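Local atomic coordinates of D-glycero-D-manno-heptose 1-phosphate kinase (Bacteroides thetaiotaomicron, PDB entry 3K85), a protein that probably uses ATP to phosphorylate D-glycero-D-manno-heptose 1-phosphate. Residues K312-V315 with V316-L319. Numbering follows the deposited sequence.
Sequences KEEV and VRAL
Val316, Arg317, Ala318 and Leu319 each donate their backbone N-H to the carbonyl four residues back, on Lys312, Glu313, Glu314 and Val315, in regular alpha-helical fashion. On the outer side, Glu313 and Arg317 form a long i to i+4 salt bridge, with OE2 of Glu313 3.6 Å from NE of Arg317. OE2 lies off the plane of the guanidinium and no N-H is directed at it, so the attraction is one of charge alone. CG of Glu313 lies over one guanidinium face, and the carboxylate and guanidinium planes are 25° apart. The bend at chi2 (62°) folds the Glu313 carboxylate back over the arginine chain, with OE1 3.9 Å from CB of Val316. These two turns of helix 309-320 are amphipathic and belong to the C-terminal GHMP kinase region. Their other side packs on strand 199-202 through Val315, Val316 and Leu319. There Val315 and Leu319 run alongside one another, CG1 to CD1 4.1 Å. CG of the extended Lys312 chain comes to 4.1 Å from CG2 of Val316, and NZ of Lys312 hydrogen-bonds to the carbonyl of Met199. On the outer side again, a water links Glu314 to Arg317. It donates to OE1 of Glu314 at 3.1 Å and accepts a weak bond from NH1 of Arg317.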
loop_
_atom_site.group_PDB
_atom_site.type_symbol
_atom_site.label_atom_id
_atom_site.label_comp_id
_atom_site.label_asym_id
_atom_site.label_seq_id
_atom_site.Cartn_x
_atom_site.Cartn_y
_atom_site.Cartn_z
ATOM N N LYS A 312 21.727 0.572 -18.920
ATOM C CA LYS A 312 22.222 0.903 -17.593
ATOM C C LYS A 312 23.716 0.653 -17.404
ATOM O O LYS A 312 24.429 1.528 -16.911
ATOM C CB LYS A 312 21.434 0.153 -16.511
ATOM C CG LYS A 312 22.002 0.363 -15.104
ATOM C CD LYS A 312 21.128 -0.224 -14.006
ATOM C CE LYS A 312 21.860 -0.179 -12.672
ATOM N NZ LYS A 312 20.976 -0.413 -11.486
ATOM N N GLU A 313 24.194 -0.529 -17.786
ATOM C CA GLU A 313 25.612 -0.856 -17.611
ATOM C C GLU A 313 26.546 0.188 -18.229
ATOM O O GLU A 313 27.601 0.502 -17.667
ATOM C CB GLU A 313 25.932 -2.241 -18.191
ATOM C CG GLU A 313 27.412 -2.603 -18.136
ATOM C CD GLU A 313 27.977 -2.678 -16.720
ATOM O OE1 GLU A 313 27.704 -1.768 -15.911
ATOM O OE2 GLU A 313 28.713 -3.643 -16.419
ATOM N N GLU A 314 26.155 0.713 -19.385
ATOM C CA GLU A 314 26.946 1.725 -20.066
ATOM C C GLU A 314 27.005 2.936 -19.145
ATOM O O GLU A 314 28.085 3.365 -18.737
ATOM C CB GLU A 314 26.288 2.094 -21.395
ATOM C CG GLU A 314 27.220 2.035 -22.602
ATOM C CD GLU A 314 27.998 0.725 -22.701
ATOM O OE1 GLU A 314 29.026 0.579 -22.008
ATOM O OE2 GLU A 314 27.577 -0.165 -23.469
ATOM N N VAL A 315 25.837 3.474 -18.805
ATOM C CA VAL A 315 25.759 4.621 -17.913
ATOM C C VAL A 315 26.638 4.403 -16.682
ATOM O O VAL A 315 27.468 5.247 -16.338
ATOM C CB VAL A 315 24.295 4.866 -17.456
ATOM C CG1 VAL A 315 24.250 5.940 -16.377
ATOM C CG2 VAL A 315 23.441 5.289 -18.648
ATOM N N VAL A 316 26.461 3.263 -16.021
ATOM C CA VAL A 316 27.240 2.967 -14.830
ATOM C C VAL A 316 28.734 2.948 -15.091
ATOM O O VAL A 316 29.506 3.442 -14.276
ATOM C CB VAL A 316 26.821 1.621 -14.203
ATOM C CG1 VAL A 316 27.877 1.144 -13.217
ATOM C CG2 VAL A 316 25.499 1.789 -13.474
ATOM N N ARG A 317 29.150 2.386 -16.220
ATOM C CA ARG A 317 30.576 2.322 -16.535
ATOM C C ARG A 317 31.195 3.696 -16.777
ATOM O O ARG A 317 32.297 3.986 -16.305
ATOM C CB ARG A 317 30.818 1.429 -17.754
ATOM C CG ARG A 317 30.925 -0.044 -17.409
ATOM C CD ARG A 317 31.109 -0.891 -18.652
ATOM N NE ARG A 317 31.457 -2.272 -18.324
ATOM C CZ ARG A 317 31.703 -3.213 -19.229
ATOM N NH1 ARG A 317 31.637 -2.920 -20.521
ATOM N NH2 ARG A 317 32.013 -4.443 -18.844
ATOM N N ALA A 318 30.477 4.535 -17.515
ATOM C CA ALA A 318 30.941 5.874 -17.832
ATOM C C ALA A 318 31.103 6.707 -16.570
ATOM O O ALA A 318 32.165 7.287 -16.343
ATOM C CB ALA A 318 29.967 6.543 -18.780
ATOM N N LEU A 319 30.054 6.759 -15.749
ATOM C CA LEU A 319 30.098 7.535 -14.513
ATOM C C LEU A 319 31.214 7.092 -13.564
ATOM O O LEU A 319 31.898 7.936 -12.979
ATOM C CB LEU A 319 28.747 7.478 -13.783
ATOM C CG LEU A 319 27.544 8.186 -14.424
ATOM C CD1 LEU A 319 26.310 7.997 -13.554
ATOM C CD2 LEU A 319 27.838 9.669 -14.600
HETATM O O HOH W 1 31.798 -0.532 -22.835
#